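Mandelate racemase/muconate lactonizing enzyme family protein (Azoarcus sp., PDB 2QDE) belongs to the mandelate racemase/muconate lactonizing enzyme family, with an enolase-type N-terminal domain and a barrel domain that binds a barium ion. Local coordinates at residues Thr6-Ile11 against Val34-His39; Ile47-Asp52 against Val300-Glu305; Leu289-Val294 against Asn316-Gln321; Glu133-Gly138 against Phe322-Ala327. All blocks are in the same frame, centred on the assembly; numbering follows the deposited sequence.

Contact 1. Residues Thr6-Ile11 against Val34-His39; sequences TKVEVI and VLLKLH
Three donors converge on His-39 O. Thr-6 N makes the strong bond, 2.9 Å to His-39 O and nearly along the C=O axis. Thr-6 OG1 and Lys-7 N add weak ones. Thr-6 and Lys-7 thus share one opposite residue, a classic beta bulge. It lies on two central strands of the antiparallel sheet in the N-terminal, enolase-type domain. Beyond the bulge the pairing is regular, with Glu-9 and Lys-37 as a hydrogen-bonded pair.

On one face stand Lys-7, Glu-9, Lys-37 and His-39. Lys-7, with CG anti to the backbone N (chi1 -174°) and the chain extended, runs alongside the imidazole. Its CE sits over one ring face, 4.2 Å from the His-39 centroid, a CH-pi contact. His-39 ND1 gives a weak bond to Lys-7 O at the ring edge. The Glu-9 carboxylate comes to the same ring nearly coplanar, 18° between planes, with Glu-9 OE1 3.0 Å from His-39 CE1. Lys-37 NZ has its salt bridge with Glu-371, and a water joins it to Glu-9 OE2.

The other face carries Val-8, Val-10, Leu-36 and Leu-38, which pack on helices 62-78 and 101-119. Leu-36 CD1 reaches across to both valines. Beside them Val-10 CG1 presses on Val-34 CG1 at 3.5 Å, tighter than usual for two carbons.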
loop_
_atom_site.group_PDB
_atom_site.type_symbol
_atom_site.label_atom_id
_atom_site.label_comp_id
_atom_site.label_asym_id
_atom_site.label_seq_id
_atom_site.Cartn_x
_atom_site.Cartn_y
_atom_site.Cartn_z
ATOM N N THR A 6 7.483 40.994 -32.281
ATOM C CA THR A 6 8.405 41.207 -33.391
ATOM C C THR A 6 9.853 41.315 -32.949
ATOM O O THR A 6 10.761 41.298 -33.779
ATOM C CB THR A 6 8.060 42.501 -34.136
ATOM O OG1 THR A 6 8.176 43.604 -33.233
ATOM C CG2 THR A 6 6.646 42.448 -34.674
ATOM N N LYS A 7 10.072 41.427 -31.643
ATOM C CA LYS A 7 11.423 41.567 -31.132
ATOM C C LYS A 7 11.529 41.060 -29.699
ATOM O O LYS A 7 10.704 41.384 -28.849
ATOM C CB LYS A 7 11.827 43.041 -31.220
ATOM C CG LYS A 7 13.258 43.383 -30.857
ATOM C CD LYS A 7 13.491 44.871 -31.157
ATOM C CE LYS A 7 14.605 45.462 -30.309
ATOM N NZ LYS A 7 14.689 46.953 -30.463
ATOM N N VAL A 8 12.552 40.251 -29.442
ATOM C CA VAL A 8 12.769 39.715 -28.111
ATOM C C VAL A 8 14.117 40.223 -27.618
ATOM O O VAL A 8 15.155 39.981 -28.244
ATOM C CB VAL A 8 12.743 38.170 -28.131
ATOM C CG1 VAL A 8 12.989 37.622 -26.741
ATOM C CG2 VAL A 8 11.401 37.693 -28.659
ATOM N N GLU A 9 14.097 40.936 -26.495
ATOM C CA GLU A 9 15.308 41.513 -25.925
ATOM C C GLU A 9 15.579 41.102 -24.477
ATOM O O GLU A 9 14.723 41.264 -23.606
ATOM C CB GLU A 9 15.227 43.044 -26.024
ATOM C CG GLU A 9 16.222 43.796 -25.159
ATOM C CD GLU A 9 16.078 45.299 -25.292
ATOM O OE1 GLU A 9 14.988 45.757 -25.701
ATOM O OE2 GLU A 9 17.046 46.027 -24.978
ATOM N N VAL A 10 16.784 40.586 -24.232
ATOM C CA VAL A 10 17.193 40.153 -22.898
ATOM C C VAL A 10 18.389 40.970 -22.422
ATOM O O VAL A 10 19.446 40.952 -23.047
ATOM C CB VAL A 10 17.573 38.659 -22.884
ATOM C CG1 VAL A 10 17.996 38.247 -21.484
ATOM C CG2 VAL A 10 16.391 37.823 -23.347
ATOM N N ILE A 11 18.206 41.677 -21.311
ATOM C CA ILE A 11 19.233 42.538 -20.734
ATOM C C ILE A 11 19.809 41.981 -19.437
ATOM O O ILE A 11 19.087 41.810 -18.450
ATOM C CB ILE A 11 18.651 43.934 -20.407
ATOM C CG1 ILE A 11 17.895 44.481 -21.615
ATOM C CG2 ILE A 11 19.764 44.875 -19.973
ATOM C CD1 ILE A 11 17.068 45.696 -21.303
ATOM N N VAL A 34 18.334 39.016 -14.982
ATOM C CA VAL A 34 18.050 39.356 -16.357
ATOM C C VAL A 34 16.706 40.060 -16.493
ATOM O O VAL A 34 15.778 39.782 -15.737
ATOM C CB VAL A 34 18.068 38.061 -17.213
ATOM C CG1 VAL A 34 16.915 38.038 -18.184
ATOM C CG2 VAL A 34 19.390 37.949 -17.946
ATOM N N LEU A 35 16.623 40.988 -17.444
ATOM C CA LEU A 35 15.381 41.694 -17.727
ATOM C C LEU A 35 14.975 41.274 -19.129
ATOM O O LEU A 35 15.828 41.081 -20.000
ATOM C CB LEU A 35 15.561 43.213 -17.691
ATOM C CG LEU A 35 15.931 43.915 -16.383
ATOM C CD1 LEU A 35 15.764 45.417 -16.588
ATOM C CD2 LEU A 35 15.046 43.443 -15.229
ATOM N N LEU A 36 13.674 41.128 -19.346
ATOM C CA LEU A 36 13.156 40.719 -20.641
ATOM C C LEU A 36 12.202 41.755 -21.210
ATOM O O LEU A 36 11.401 42.349 -20.488
ATOM C CB LEU A 36 12.411 39.387 -20.510
ATOM C CG LEU A 36 11.622 38.886 -21.730
ATOM C CD1 LEU A 36 12.573 38.568 -22.879
ATOM C CD2 LEU A 36 10.824 37.651 -21.344
ATOM N N LYS A 37 12.295 41.968 -22.514
ATOM C CA LYS A 37 11.398 42.886 -23.191
ATOM C C LYS A 37 10.852 42.195 -24.422
ATOM O O LYS A 37 11.615 41.749 -25.280
ATOM C CB LYS A 37 12.115 44.175 -23.608
ATOM C CG LYS A 37 12.393 45.129 -22.467
ATOM C CD LYS A 37 13.018 46.426 -22.976
ATOM C CE LYS A 37 13.390 47.358 -21.824
ATOM N NZ LYS A 37 14.086 48.594 -22.315
ATOM N N LEU A 38 9.529 42.087 -24.491
ATOM C CA LEU A 38 8.865 41.485 -25.635
ATOM C C LEU A 38 8.194 42.626 -26.391
ATOM O O LEU A 38 7.136 43.119 -25.989
ATOM C CB LEU A 38 7.818 40.464 -25.186
ATOM C CG LEU A 38 8.305 39.253 -24.382
ATOM C CD1 LEU A 38 7.137 38.288 -24.190
ATOM C CD2 LEU A 38 9.454 38.559 -25.107
ATOM N N HIS A 39 8.830 43.057 -27.476
ATOM C CA HIS A 39 8.312 44.150 -28.290
ATOM C C HIS A 39 7.223 43.709 -29.256
ATOM O O HIS A 39 7.399 42.740 -29.988
ATOM C CB HIS A 39 9.439 44.784 -29.104
ATOM C CG HIS A 39 10.542 45.356 -28.271
ATOM N ND1 HIS A 39 11.538 44.580 -27.716
ATOM C CD2 HIS A 39 10.800 46.629 -27.889
ATOM C CE1 HIS A 39 12.361 45.351 -27.028
ATOM N NE2 HIS A 39 11.935 46.599 -27.117
HETATM O O HOH W 1 16.423 48.227 -23.805
#

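Contact 2. Residues Ile47-Asp52 against Val300-Glu305; sequences IADAGD and VGSGLE
Asp-49 and Ser-302 meet tip to tip. Asp-49 CG is anti to the backbone N (chi1 -172°), which sends the carboxylate across to 300-305. Ser-302 OG sits in the crowded position between its own N and carbonyl carbon (chi1 67°). It donates to the anti lone pair of Asp-49 OD2, with 2.6 Å between Ser-302 OG and Asp-49 OD2. Ser-302 is the N-cap residue of helix 303-315, and its OG makes the capping bonds. Ser-302 OG accepts from Leu-304 N at 3.1 Å and weakly from Glu-305 N. A water links Asp-49 OD2 to Ser-302 N.

Asp-49 OD1 turns back to its own chain. Gly-51 N approaches it from above the carboxylate plane, 2.9 Å from Asp-49 OD1, forming an Asx turn. The Glu-305 carboxylate stands almost perpendicular to that of Asp-49, at 84°. Glu-305 CG, anti to the backbone N, lies 3.5 Å from Gly-51 CA; the chain then bends at chi2. Glu-305 OE2 is held by Gln-272 NE2 and Met-299 N. Leu-304 crosses Ile-47 obliquely, with Leu-304 CD2 3.6 Å from Ala-48 C.

The contact joins the two domains. Strand 45-49 is an edge of the N-terminal sheet within this chain, bonded to strand 31-40. Helix 101-119 packs on Ala-48, and the start of helix 303-315 from the barrel domain abuts Asp-49.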
loop_
_atom_site.group_PDB
_atom_site.type_symbol
_atom_site.label_atom_id
_atom_site.label_comp_id
_atom_site.label_asym_id
_atom_site.label_seq_id
_atom_site.Cartn_x
_atom_site.Cartn_y
_atom_site.Cartn_z
ATOM N N ILE A 47 7.384 43.822 -20.293
ATOM C CA ILE A 47 8.640 43.725 -19.550
ATOM C C ILE A 47 8.583 42.752 -18.378
ATOM O O ILE A 47 7.512 42.473 -17.842
ATOM C CB ILE A 47 9.071 45.103 -18.996
ATOM C CG1 ILE A 47 8.017 45.625 -18.011
ATOM C CG2 ILE A 47 9.249 46.083 -20.141
ATOM C CD1 ILE A 47 8.391 46.932 -17.346
ATOM N N ALA A 48 9.746 42.247 -17.978
ATOM C CA ALA A 48 9.834 41.306 -16.860
ATOM C C ALA A 48 11.249 41.269 -16.293
ATOM O O ALA A 48 12.215 41.575 -16.996
ATOM C CB ALA A 48 9.421 39.910 -17.310
ATOM N N ASP A 49 11.349 40.892 -15.019
ATOM C CA ASP A 49 12.617 40.799 -14.293
ATOM C C ASP A 49 12.700 39.384 -13.714
ATOM O O ASP A 49 11.896 39.027 -12.851
ATOM C CB ASP A 49 12.624 41.812 -13.145
ATOM C CG ASP A 49 13.977 41.918 -12.442
ATOM O OD1 ASP A 49 14.854 41.044 -12.642
ATOM O OD2 ASP A 49 14.155 42.889 -11.672
ATOM N N ALA A 50 13.658 38.588 -14.184
ATOM C CA ALA A 50 13.816 37.219 -13.702
ATOM C C ALA A 50 14.168 37.200 -12.219
ATOM O O ALA A 50 13.853 36.244 -11.497
ATOM C CB ALA A 50 14.903 36.504 -14.498
ATOM N N GLY A 51 14.819 38.269 -11.776
ATOM C CA GLY A 51 15.233 38.363 -10.394
ATOM C C GLY A 51 16.590 37.701 -10.249
ATOM O O GLY A 51 17.250 37.384 -11.237
ATOM N N ASP A 52 17.004 37.484 -9.010
ATOM C CA ASP A 52 18.287 36.867 -8.729
ATOM C C ASP A 52 18.414 35.445 -9.291
ATOM O O ASP A 52 17.427 34.730 -9.444
ATOM C CB ASP A 52 18.507 36.859 -7.214
ATOM C CG ASP A 52 19.872 36.339 -6.827
ATOM O OD1 ASP A 52 20.847 36.659 -7.534
ATOM O OD2 ASP A 52 19.968 35.618 -5.808
ATOM N N VAL A 300 14.939 37.439 -4.912
ATOM C CA VAL A 300 15.340 38.823 -4.641
ATOM C C VAL A 300 15.588 39.681 -5.879
ATOM O O VAL A 300 16.593 39.514 -6.583
ATOM C CB VAL A 300 16.592 38.868 -3.756
ATOM C CG1 VAL A 300 16.983 40.319 -3.486
ATOM C CG2 VAL A 300 16.316 38.145 -2.447
ATOM N N GLY A 301 14.671 40.612 -6.121
ATOM C CA GLY A 301 14.790 41.482 -7.272
ATOM C C GLY A 301 14.158 42.846 -7.074
ATOM O O GLY A 301 13.739 43.204 -5.973
ATOM N N SER A 302 14.086 43.599 -8.167
ATOM C CA SER A 302 13.533 44.945 -8.180
ATOM C C SER A 302 12.031 44.942 -7.954
ATOM O O SER A 302 11.435 43.895 -7.722
ATOM C CB SER A 302 13.806 45.586 -9.535
ATOM O OG SER A 302 13.069 44.905 -10.545
ATOM N N GLY A 303 11.431 46.127 -8.031
ATOM C CA GLY A 303 9.993 46.241 -7.870
ATOM C C GLY A 303 9.319 45.519 -9.023
ATOM O O GLY A 303 8.150 45.121 -8.929
ATOM N N LEU A 304 10.055 45.347 -10.121
ATOM C CA LEU A 304 9.511 44.649 -11.276
ATOM C C LEU A 304 9.484 43.153 -10.985
ATOM O O LEU A 304 8.525 42.470 -11.328
ATOM C CB LEU A 304 10.339 44.916 -12.537
ATOM C CG LEU A 304 9.826 44.192 -13.794
ATOM C CD1 LEU A 304 8.370 44.559 -14.033
ATOM C CD2 LEU A 304 10.663 44.573 -15.005
ATOM N N GLU A 305 10.538 42.648 -10.353
ATOM C CA GLU A 305 10.602 41.231 -10.007
ATOM C C GLU A 305 9.459 40.890 -9.048
ATOM O O GLU A 305 8.852 39.819 -9.137
ATOM C CB GLU A 305 11.950 40.914 -9.341
ATOM C CG GLU A 305 12.184 39.447 -8.977
ATOM C CD GLU A 305 11.498 39.013 -7.684
ATOM O OE1 GLU A 305 11.351 39.851 -6.764
ATOM O OE2 GLU A 305 11.122 37.821 -7.578
HETATM O O HOH W 2 9.009 40.609 -13.575
HETATM O O HOH W 3 16.094 43.028 -10.081
HETATM O O HOH W 4 9.302 38.397 -11.290
#

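Contact 3. Residues Leu289-Val294 against Asn316-Gln321; sequences LANLPV and NDWIAQ
Trp-318 CB points toward residues 291-294, and CG, anti to the backbone N (chi1 -174°), carries the indole across. Past CB, Trp-318 CD1 is the first ring atom to meet the other side, 4.2 Å from Val-294 CG2. Next comes NE1, the polar point of the ring. Trp-318 NE1 donates to Leu-292 O at 3.0 Å. The acceptor lies in the ring plane, only 3° out of it, and the bond arrives nearly along the carbonyl axis, so it fixes the rotation of the indole. The bond is somewhat bent, 141° at the hydrogen. Further out, Trp-318 CZ2 is 3.3 Å from the same Leu-292 O. The tip, Trp-318 CH2, meets Asn-291 OD1 at 3.5 Å. All of these partners sit at the ring edge.

The residues met form the turn from helix 277-290 into strand 294-296 of the barrel. Asn-291 ends the helix with positive phi in a Schellman motif. Its ND2 bonds to Asp-228 of the second subunit, so the indole tip lies beside a subunit interface. Phe-322 adds an edge-to-face contact with Trp-318.

The other branch of Val-294, CG1, is met by Ile-319, which crosses it at about a right angle, with Ile-319 CD1 3.8 Å from Val-294 CG1. Asn-316, the first residue beyond helix 303-315, fixes the start of this loop. Asn-316 OD1 accepts from Ile-319 N at 3.0 Å, in the amide plane, an Asx motif that leads into the 3-10 segment 319-321.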
loop_
_atom_site.group_PDB
_atom_site.type_symbol
_atom_site.label_atom_id
_atom_site.label_comp_id
_atom_site.label_asym_id
_atom_site.label_seq_id
_atom_site.Cartn_x
_atom_site.Cartn_y
_atom_site.Cartn_z
ATOM N N LEU A 289 -6.153 21.513 -3.470
ATOM C CA LEU A 289 -6.631 20.142 -3.346
ATOM C C LEU A 289 -6.033 19.483 -2.102
ATOM O O LEU A 289 -6.674 18.644 -1.459
ATOM C CB LEU A 289 -6.242 19.345 -4.596
ATOM C CG LEU A 289 -6.507 17.838 -4.574
ATOM C CD1 LEU A 289 -8.003 17.571 -4.539
ATOM C CD2 LEU A 289 -5.876 17.202 -5.803
ATOM N N ALA A 290 -4.803 19.864 -1.766
ATOM C CA ALA A 290 -4.119 19.308 -0.599
ATOM C C ALA A 290 -4.553 19.989 0.698
ATOM O O ALA A 290 -4.226 19.525 1.794
ATOM C CB ALA A 290 -2.619 19.450 -0.769
ATOM N N ASN A 291 -5.287 21.091 0.561
ATOM C CA ASN A 291 -5.749 21.866 1.701
ATOM C C ASN A 291 -4.560 22.291 2.563
ATOM O O ASN A 291 -4.642 22.319 3.792
ATOM C CB ASN A 291 -6.757 21.054 2.529
ATOM C CG ASN A 291 -7.448 21.894 3.589
ATOM O OD1 ASN A 291 -7.663 23.089 3.400
ATOM N ND2 ASN A 291 -7.814 21.266 4.705
ATOM N N LEU A 292 -3.454 22.620 1.899
ATOM C CA LEU A 292 -2.227 23.046 2.568
ATOM C C LEU A 292 -1.956 24.543 2.401
ATOM O O LEU A 292 -2.309 25.137 1.387
ATOM C CB LEU A 292 -1.022 22.281 2.007
ATOM C CG LEU A 292 -0.905 20.783 2.285
ATOM C CD1 LEU A 292 0.365 20.238 1.645
ATOM C CD2 LEU A 292 -0.879 20.561 3.787
ATOM N N PRO A 293 -1.311 25.163 3.399
ATOM C CA PRO A 293 -1.000 26.595 3.320
ATOM C C PRO A 293 0.146 26.818 2.327
ATOM O O PRO A 293 0.963 25.926 2.107
ATOM C CB PRO A 293 -0.599 26.939 4.751
ATOM C CG PRO A 293 0.055 25.658 5.220
ATOM C CD PRO A 293 -0.904 24.602 4.698
ATOM N N VAL A 294 0.198 28.005 1.729
ATOM C CA VAL A 294 1.243 28.331 0.762
ATOM C C VAL A 294 1.803 29.727 1.018
ATOM O O VAL A 294 1.060 30.706 1.066
ATOM C CB VAL A 294 0.707 28.283 -0.697
ATOM C CG1 VAL A 294 1.828 28.634 -1.683
ATOM C CG2 VAL A 294 0.140 26.904 -1.007
ATOM N N ASN A 316 -5.247 35.235 -6.646
ATOM C CA ASN A 316 -5.508 33.816 -6.397
ATOM C C ASN A 316 -6.189 33.553 -5.060
ATOM O O ASN A 316 -5.615 33.764 -3.993
ATOM C CB ASN A 316 -4.207 33.019 -6.514
ATOM C CG ASN A 316 -4.431 31.528 -6.423
ATOM O OD1 ASN A 316 -4.381 30.949 -5.341
ATOM N ND2 ASN A 316 -4.694 30.898 -7.563
ATOM N N ASP A 317 -7.426 33.080 -5.143
ATOM C CA ASP A 317 -8.245 32.805 -3.973
ATOM C C ASP A 317 -7.584 31.930 -2.912
ATOM O O ASP A 317 -7.675 32.209 -1.717
ATOM C CB ASP A 317 -9.560 32.163 -4.403
ATOM C CG ASP A 317 -10.524 32.018 -3.253
ATOM O OD1 ASP A 317 -10.939 33.061 -2.698
ATOM O OD2 ASP A 317 -10.854 30.870 -2.901
ATOM N N TRP A 318 -6.908 30.877 -3.347
ATOM C CA TRP A 318 -6.263 29.990 -2.403
ATOM C C TRP A 318 -5.115 30.631 -1.641
ATOM O O TRP A 318 -5.057 30.546 -0.420
ATOM C CB TRP A 318 -5.744 28.732 -3.096
ATOM C CG TRP A 318 -5.221 27.765 -2.085
ATOM C CD1 TRP A 318 -3.912 27.523 -1.768
ATOM C CD2 TRP A 318 -6.006 26.991 -1.178
ATOM N NE1 TRP A 318 -3.836 26.643 -0.713
ATOM C CE2 TRP A 318 -5.108 26.301 -0.331
ATOM C CE3 TRP A 318 -7.385 26.812 -0.997
ATOM C CZ2 TRP A 318 -5.548 25.443 0.688
ATOM C CZ3 TRP A 318 -7.825 25.959 0.018
ATOM C CH2 TRP A 318 -6.904 25.286 0.846
ATOM N N ILE A 319 -4.198 31.271 -2.354
ATOM C CA ILE A 319 -3.058 31.861 -1.684
ATOM C C ILE A 319 -3.388 33.146 -0.925
ATOM O O ILE A 319 -2.635 33.555 -0.039
ATOM C CB ILE A 319 -1.895 32.099 -2.680
ATOM C CG1 ILE A 319 -0.570 32.161 -1.915
ATOM C CG2 ILE A 319 -2.132 33.370 -3.471
ATOM C CD1 ILE A 319 0.653 32.025 -2.792
ATOM N N ALA A 320 -4.523 33.762 -1.252
ATOM C CA ALA A 320 -4.949 34.992 -0.585
ATOM C C ALA A 320 -5.307 34.751 0.886
ATOM O O ALA A 320 -5.663 35.683 1.605
ATOM C CB ALA A 320 -6.148 35.602 -1.320
ATOM N N GLN A 321 -5.207 33.501 1.329
ATOM C CA GLN A 321 -5.533 33.136 2.712
ATOM C C GLN A 321 -4.356 33.187 3.679
ATOM O O GLN A 321 -4.552 33.191 4.894
ATOM C CB GLN A 321 -6.076 31.709 2.774
ATOM C CG GLN A 321 -7.336 31.426 1.999
ATOM C CD GLN A 321 -7.659 29.946 1.999
ATOM O OE1 GLN A 321 -6.956 29.140 1.377
ATOM N NE2 GLN A 321 -8.710 29.573 2.713
#

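Contact 4. Residues Glu133-Gly138 against Phe322-Ala327; sequences ERIPLG and FPQENA
The amide of Gln-324 is bonded around its edge. Gln-324 NE2 donates to Phe-322 O at 2.8 Å; the acceptor lies in the amide plane, 4° out of it. Seen from Phe-322, the donor stands above the carbonyl plane and not on a lone pair. The same NE2 bonds to Val-294 O, and Gln-324 OE1 accepts from Cys-296 N, so both ends of the amide are held. The Phe-322 ring packs on Pro-293.

Gln-324 CB and CG lie against Ile-135 of strand 135-140, and the bend at chi2 (-65°) turns the amide back along its own chain. Ile-135 CG2 comes within 3.5 Å of Gln-324 CG, the two side chains crossing obliquely.

The backbone of Gln-324 forms a single bridge with Leu-137. Gln-324 N donates to Pro-136 O at 2.8 Å, almost straight at 172°. Gly-138 N returns a bond to Gln-324 O, also 2.8 Å, nearly along the C=O axis. Glu-325 is backbone-bonded to Cys-296 as well. Residues 322-325 therefore lie between the first barrel strand, 135-140, and strand 294-296. This is consistent with closure of the barrel, as in the enolase superfamily, with 322-325 in the place between its last and first strands.

Leu-137 CD2 lies 3.8 Å from Gln-324 O, and Pro-136 CG is 4.0 Å from Pro-323 CA. Glu-325 has a weak, long ion pair with Lys-165, and its side chain is about 7 Å from the barium ion. Gly-138 O and Asn-326 O are buried without a polar partner in the model.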
loop_
_atom_site.group_PDB
_atom_site.type_symbol
_atom_site.label_atom_id
_atom_site.label_comp_id
_atom_site.label_asym_id
_atom_site.label_seq_id
_atom_site.Cartn_x
_atom_site.Cartn_y
_atom_site.Cartn_z
ATOM N N GLU A 133 -7.282 43.309 -1.189
ATOM C CA GLU A 133 -6.678 44.583 -1.570
ATOM C C GLU A 133 -5.217 44.744 -1.180
ATOM O O GLU A 133 -4.468 45.464 -1.842
ATOM C CB GLU A 133 -7.515 45.728 -1.005
ATOM C CG GLU A 133 -8.945 45.688 -1.520
ATOM C CD GLU A 133 -9.863 46.644 -0.797
ATOM O OE1 GLU A 133 -9.742 46.767 0.450
ATOM O OE2 GLU A 133 -10.718 47.258 -1.473
ATOM N N ARG A 134 -4.807 44.077 -0.110
ATOM C CA ARG A 134 -3.426 44.147 0.332
ATOM C C ARG A 134 -2.997 42.782 0.840
ATOM O O ARG A 134 -3.823 41.978 1.276
ATOM C CB ARG A 134 -3.256 45.214 1.413
ATOM C CG ARG A 134 -4.023 44.965 2.683
ATOM C CD ARG A 134 -3.797 46.119 3.634
ATOM N NE ARG A 134 -4.398 45.885 4.941
ATOM C CZ ARG A 134 -4.287 46.718 5.971
ATOM N NH1 ARG A 134 -3.596 47.850 5.842
ATOM N NH2 ARG A 134 -4.856 46.419 7.127
ATOM N N ILE A 135 -1.695 42.535 0.778
ATOM C CA ILE A 135 -1.124 41.254 1.155
ATOM C C ILE A 135 -0.265 41.322 2.404
ATOM O O ILE A 135 0.769 41.998 2.417
ATOM C CB ILE A 135 -0.247 40.728 -0.006
ATOM C CG1 ILE A 135 -1.033 40.807 -1.315
ATOM C CG2 ILE A 135 0.237 39.313 0.287
ATOM C CD1 ILE A 135 -0.161 40.737 -2.552
ATOM N N PRO A 136 -0.672 40.621 3.472
ATOM C CA PRO A 136 0.119 40.634 4.706
ATOM C C PRO A 136 1.444 39.900 4.469
ATOM O O PRO A 136 1.469 38.813 3.879
ATOM C CB PRO A 136 -0.792 39.921 5.707
ATOM C CG PRO A 136 -1.573 38.971 4.838
ATOM C CD PRO A 136 -1.903 39.827 3.639
ATOM N N LEU A 137 2.539 40.494 4.939
ATOM C CA LEU A 137 3.861 39.922 4.742
ATOM C C LEU A 137 4.617 39.525 6.001
ATOM O O LEU A 137 4.350 40.012 7.100
ATOM C CB LEU A 137 4.739 40.909 3.967
ATOM C CG LEU A 137 4.296 41.366 2.578
ATOM C CD1 LEU A 137 5.164 42.554 2.140
ATOM C CD2 LEU A 137 4.410 40.210 1.589
ATOM N N GLY A 138 5.577 38.631 5.795
ATOM C CA GLY A 138 6.466 38.163 6.837
ATOM C C GLY A 138 7.828 38.458 6.231
ATOM O O GLY A 138 7.892 38.786 5.044
ATOM N N PHE A 322 -3.138 33.221 3.149
ATOM C CA PHE A 322 -1.952 33.169 3.999
ATOM C C PHE A 322 -0.979 34.335 3.886
ATOM O O PHE A 322 -0.912 34.992 2.855
ATOM C CB PHE A 322 -1.204 31.877 3.681
ATOM C CG PHE A 322 -2.116 30.713 3.414
ATOM C CD1 PHE A 322 -2.795 30.091 4.463
ATOM C CD2 PHE A 322 -2.327 30.263 2.108
ATOM C CE1 PHE A 322 -3.675 29.033 4.214
ATOM C CE2 PHE A 322 -3.201 29.209 1.844
ATOM C CZ PHE A 322 -3.878 28.592 2.903
ATOM N N PRO A 323 -0.210 34.602 4.961
ATOM C CA PRO A 323 0.760 35.702 4.915
ATOM C C PRO A 323 1.836 35.305 3.908
ATOM O O PRO A 323 2.152 34.124 3.763
ATOM C CB PRO A 323 1.269 35.786 6.354
ATOM C CG PRO A 323 1.090 34.367 6.871
ATOM C CD PRO A 323 -0.259 33.995 6.305
ATOM N N GLN A 324 2.389 36.288 3.212
ATOM C CA GLN A 324 3.370 36.010 2.182
ATOM C C GLN A 324 4.797 36.480 2.464
ATOM O O GLN A 324 5.089 37.026 3.531
ATOM C CB GLN A 324 2.854 36.585 0.865
ATOM C CG GLN A 324 1.473 36.050 0.500
ATOM C CD GLN A 324 1.503 34.562 0.227
ATOM O OE1 GLN A 324 2.283 34.099 -0.595
ATOM N NE2 GLN A 324 0.657 33.805 0.915
ATOM N N GLU A 325 5.677 36.281 1.490
ATOM C CA GLU A 325 7.076 36.635 1.667
ATOM C C GLU A 325 7.728 37.202 0.404
ATOM O O GLU A 325 8.924 37.023 0.178
ATOM C CB GLU A 325 7.833 35.389 2.118
ATOM C CG GLU A 325 9.142 35.665 2.795
ATOM C CD GLU A 325 10.111 34.519 2.634
ATOM O OE1 GLU A 325 10.556 34.277 1.484
ATOM O OE2 GLU A 325 10.425 33.856 3.650
ATOM N N ASN A 326 6.941 37.888 -0.413
ATOM C CA ASN A 326 7.439 38.471 -1.652
ATOM C C ASN A 326 7.919 39.903 -1.375
ATOM O O ASN A 326 7.179 40.854 -1.587
ATOM C CB ASN A 326 6.306 38.453 -2.686
ATOM C CG ASN A 326 6.686 39.112 -4.000
ATOM O OD1 ASN A 326 7.707 38.787 -4.606
ATOM N ND2 ASN A 326 5.843 40.035 -4.457
ATOM N N ALA A 327 9.160 40.051 -0.907
ATOM C CA ALA A 327 9.691 41.377 -0.569
ATOM C C ALA A 327 11.101 41.670 -1.086
ATOM O O ALA A 327 11.914 42.281 -0.383
ATOM C CB ALA A 327 9.648 41.566 0.951
#

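In the fold
Contact 1 lies in the antiparallel sheet of the N-terminal domain. Contact 2 shares that sheet: strands 31-40 and 45-49 are neighbours, and the two centres are about 13 Å apart. From there contact 2 crosses to the barrel domain through helix 303-315. Contacts 3 and 4 belong to the barrel. Their centres are also about 13 Å apart, and they touch where Gln-324 meets Val-294. Along the chain contact 1 closes first. Contact 3 is nested inside the loop closed by contact 4, and contact 2 crosses both. The centres of contacts 1 and 3 are farthest apart, about 33 Å. Segments 300-305, 316-321 and 322-327 follow closely, so one short run serves the domain join and both barrel contacts.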